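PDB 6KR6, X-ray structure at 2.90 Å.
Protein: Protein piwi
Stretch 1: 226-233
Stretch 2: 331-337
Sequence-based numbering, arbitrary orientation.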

ATOM      1  N   MET A 226     -17.889  -3.231  -2.420  1.00129.64           N
ATOM      2  CA  MET A 226     -18.291  -4.512  -2.984  1.00133.92           C
ATOM      3  C   MET A 226     -19.290  -4.264  -4.104  1.00133.94           C
ATOM      4  O   MET A 226     -19.903  -3.198  -4.192  1.00132.48           O
ATOM      5  CB  MET A 226     -18.882  -5.439  -1.913  1.00133.58           C
ATOM      6  CG  MET A 226     -20.171  -4.937  -1.293  1.00136.11           C
ATOM      7  SD  MET A 226     -20.595  -5.818   0.220  1.00140.56           S
ATOM      8  CE  MET A 226     -19.255  -5.302   1.291  1.00128.66           C
ATOM      9  N   ARG A 227     -19.438  -5.263  -4.970  1.00134.98           N
ATOM     10  CA  ARG A 227     -20.285  -5.150  -6.149  1.00134.21           C
ATOM     11  C   ARG A 227     -21.732  -5.489  -5.814  1.00140.84           C
ATOM     12  O   ARG A 227     -22.007  -6.429  -5.063  1.00142.24           O
ATOM     13  CB  ARG A 227     -19.780  -6.070  -7.261  1.00138.80           C
ATOM     14  N   THR A 228     -22.657  -4.716  -6.390  1.00147.49           N
ATOM     15  CA  THR A 228     -24.079  -4.985  -6.205  1.00150.50           C
ATOM     16  C   THR A 228     -24.508  -6.260  -6.923  1.00156.11           C
ATOM     17  O   THR A 228     -25.392  -6.976  -6.438  1.00154.29           O
ATOM     18  CB  THR A 228     -24.901  -3.788  -6.696  1.00147.10           C
ATOM     19  OG1 THR A 228     -24.696  -2.673  -5.820  1.00143.20           O
ATOM     20  CG2 THR A 228     -26.389  -4.117  -6.752  1.00148.23           C
ATOM     21  N   GLU A 229     -23.880  -6.567  -8.057  1.00159.30           N
ATOM     22  CA  GLU A 229     -24.291  -7.704  -8.873  1.00162.29           C
ATOM     23  C   GLU A 229     -24.219  -9.004  -8.083  1.00163.43           C
ATOM     24  O   GLU A 229     -23.220  -9.292  -7.419  1.00165.00           O
ATOM     25  CB  GLU A 229     -23.411  -7.796 -10.120  1.00158.78           C
ATOM     26  N   THR A 230     -25.291  -9.787  -8.158  1.00165.91           N
ATOM     27  CA  THR A 230     -25.373 -11.099  -7.535  1.00173.36           C
ATOM     28  C   THR A 230     -25.454 -12.173  -8.612  1.00178.33           C
ATOM     29  O   THR A 230     -25.856 -11.915  -9.750  1.00182.62           O
ATOM     30  CB  THR A 230     -26.585 -11.194  -6.600  1.00174.00           C
ATOM     31  OG1 THR A 230     -26.688 -12.523  -6.074  1.00180.57           O
ATOM     32  CG2 THR A 230     -27.869 -10.846  -7.344  1.00176.02           C
ATOM     33  N   ILE A 231     -25.059 -13.393  -8.238  1.00178.77           N
ATOM     34  CA  ILE A 231     -25.082 -14.501  -9.189  1.00181.32           C
ATOM     35  C   ILE A 231     -26.513 -14.833  -9.599  1.00183.63           C
ATOM     36  O   ILE A 231     -26.754 -15.289 -10.726  1.00186.27           O
ATOM     37  CB  ILE A 231     -24.352 -15.720  -8.589  1.00179.49           C
ATOM     38  CG1 ILE A 231     -24.500 -16.951  -9.486  1.00176.56           C
ATOM     39  CG2 ILE A 231     -24.856 -16.004  -7.192  1.00184.14           C
ATOM     40  N   TYR A 232     -27.485 -14.597  -8.712  1.00182.60           N
ATOM     41  CA  TYR A 232     -28.886 -14.781  -9.082  1.00181.68           C
ATOM     42  C   TYR A 232     -29.277 -13.859 -10.229  1.00185.72           C
ATOM     43  O   TYR A 232     -30.072 -14.238 -11.097  1.00190.65           O
ATOM     44  CB  TYR A 232     -29.785 -14.542  -7.869  1.00182.45           C
ATOM     45  CG  TYR A 232     -31.254 -14.421  -8.204  1.00178.49           C
ATOM     46  N   ASP A 233     -28.726 -12.643 -10.252  1.00182.85           N
ATOM     47  CA  ASP A 233     -29.014 -11.721 -11.346  1.00182.30           C
ATOM     48  C   ASP A 233     -28.351 -12.179 -12.640  1.00188.52           C
ATOM     49  O   ASP A 233     -28.936 -12.054 -13.722  1.00194.52           O
ATOM     50  CB  ASP A 233     -28.560 -10.308 -10.977  1.00179.33           C
ATOM     51  N   ILE A 331     -26.797 -20.000  -1.509  1.00194.14           N
ATOM     52  CA  ILE A 331     -28.000 -19.484  -2.156  1.00193.51           C
ATOM     53  C   ILE A 331     -27.587 -18.359  -3.101  1.00192.95           C
ATOM     54  O   ILE A 331     -26.888 -17.431  -2.667  1.00192.85           O
ATOM     55  CB  ILE A 331     -29.031 -18.985  -1.126  1.00189.46           C
ATOM     56  CG1 ILE A 331     -29.821 -20.158  -0.533  1.00190.18           C
ATOM     57  CG2 ILE A 331     -29.987 -17.984  -1.760  1.00192.18           C
ATOM     58  CD1 ILE A 331     -29.050 -21.007   0.462  1.00190.67           C
ATOM     59  N   PRO A 332     -27.975 -18.408  -4.378  1.00190.45           N
ATOM     60  CA  PRO A 332     -27.556 -17.351  -5.315  1.00186.12           C
ATOM     61  C   PRO A 332     -28.015 -15.963  -4.913  1.00188.99           C
ATOM     62  O   PRO A 332     -27.305 -14.984  -5.177  1.00186.47           O
ATOM     63  CB  PRO A 332     -28.190 -17.792  -6.642  1.00185.32           C
ATOM     64  CG  PRO A 332     -28.378 -19.266  -6.501  1.00184.64           C
ATOM     65  CD  PRO A 332     -28.708 -19.490  -5.054  1.00189.18           C
ATOM     66  N   GLU A 333     -29.185 -15.845  -4.282  1.00192.81           N
ATOM     67  CA  GLU A 333     -29.654 -14.547  -3.810  1.00191.80           C
ATOM     68  C   GLU A 333     -28.727 -13.955  -2.755  1.00194.52           C
ATOM     69  O   GLU A 333     -28.763 -12.741  -2.522  1.00192.09           O
ATOM     70  CB  GLU A 333     -31.078 -14.689  -3.259  1.00191.83           C
ATOM     71  CG  GLU A 333     -31.770 -13.381  -2.903  1.00194.24           C
ATOM     72  CD  GLU A 333     -33.182 -13.592  -2.388  1.00191.52           C
ATOM     73  OE1 GLU A 333     -33.694 -14.726  -2.502  1.00188.58           O
ATOM     74  OE2 GLU A 333     -33.779 -12.625  -1.869  1.00192.28           O
ATOM     75  N   LEU A 334     -27.885 -14.778  -2.130  1.00197.15           N
ATOM     76  CA  LEU A 334     -27.006 -14.338  -1.053  1.00195.91           C
ATOM     77  C   LEU A 334     -25.531 -14.384  -1.433  1.00193.51           C
ATOM     78  O   LEU A 334     -24.673 -14.285  -0.550  1.00194.47           O
ATOM     79  CB  LEU A 334     -27.248 -15.187   0.198  1.00194.94           C
ATOM     80  CG  LEU A 334     -28.707 -15.429   0.592  1.00194.58           C
ATOM     81  CD1 LEU A 334     -28.787 -16.211   1.896  1.00198.35           C
ATOM     82  CD2 LEU A 334     -29.473 -14.118   0.695  1.00195.67           C
ATOM     83  N   CYS A 335     -25.212 -14.531  -2.717  1.00190.97           N
ATOM     84  CA  CYS A 335     -23.833 -14.592  -3.181  1.00189.99           C
ATOM     85  C   CYS A 335     -23.553 -13.418  -4.107  1.00185.48           C
ATOM     86  O   CYS A 335     -24.325 -13.155  -5.035  1.00185.56           O
ATOM     87  CB  CYS A 335     -23.547 -15.911  -3.902  1.00192.96           C
ATOM     88  SG  CYS A 335     -23.628 -17.366  -2.843  1.00191.68           S
ATOM     89  N   ARG A 336     -22.448 -12.720  -3.855  1.00185.01           N
ATOM     90  CA  ARG A 336     -22.034 -11.574  -4.650  1.00182.16           C
ATOM     91  C   ARG A 336     -20.772 -11.928  -5.426  1.00184.35           C
ATOM     92  O   ARG A 336     -19.813 -12.453  -4.852  1.00189.14           O
ATOM     93  CB  ARG A 336     -21.787 -10.351  -3.764  1.00177.31           C
ATOM     94  N   VAL A 337     -20.779 -11.641  -6.724  1.00180.67           N
ATOM     95  CA  VAL A 337     -19.648 -11.948  -7.592  1.00178.97           C
ATOM     96  C   VAL A 337     -18.430 -11.116  -7.207  1.00177.89           C
ATOM     97  O   VAL A 337     -17.307 -11.621  -7.176  1.00177.94           O
ATOM     98  CB  VAL A 337     -20.012 -11.726  -9.071  1.00179.36           C
ATOM     99  CG1 VAL A 337     -18.827 -12.056  -9.967  1.00184.79           C
ATOM    100  CG2 VAL A 337     -21.225 -12.563  -9.449  1.00178.08           C
TER

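Ile331 makes no contact with stretch 1, and the end of its side chain leads away from it. Its carbonyl accepts from Leu334 N at 2.9 Å (Ile331 O to Leu334 N), which helps shape the turn that follows.

Pro332 begins a short 3-10 segment and is buried. Its ring offers a compact apolar surface to the start of the helix in stretch 1. Pro332 CB lies 3.8 Å from Ile231 CG2 and also 3.8 Å from Tyr232 CB. The Tyr232 side chain is modelled only as far as CG, so the rest of its ring cannot be described. Pro332 O sits 2.7 Å from Thr230 OG1, but the angle is poor and this is not a hydrogen bond.

Glu333 points its CA-to-CB bond away, and its carboxylate is hydrogen-bonded elsewhere in the structure. Leu334 is buried but does not touch stretch 1.

Cys335 is the main polar anchor. Its carbonyl accepts two hydrogen bonds: Thr230 OG1 to Cys335 O at 2.7 Å and Ile231 N to Cys335 O at 3.3 Å. Thr230 suits this place because its t rotamer lets one hydroxyl donate across the interface while capping the helix, accepting a weak bond from Tyr232 N to Thr230 OG1 at 3.4 Å. The small Cys335 side chain packs against buried Ile231, with Cys335 CB 3.5 Å from Ile231 CG2.

Arg336 pairs with Thr230 in a single beta bridge, their CA atoms 4.4 Å apart. Its side chain is modelled only to CB, which lies 4.1 Å from Arg227 O.

Val337 closes the contact with a weak hydrogen bond, Val337 N to Glu229 O at 3.5 Å. Its branched side chain brings CG2 within 4.1 Å of Ile231 N.

In all, the two stretches bury 394 Å².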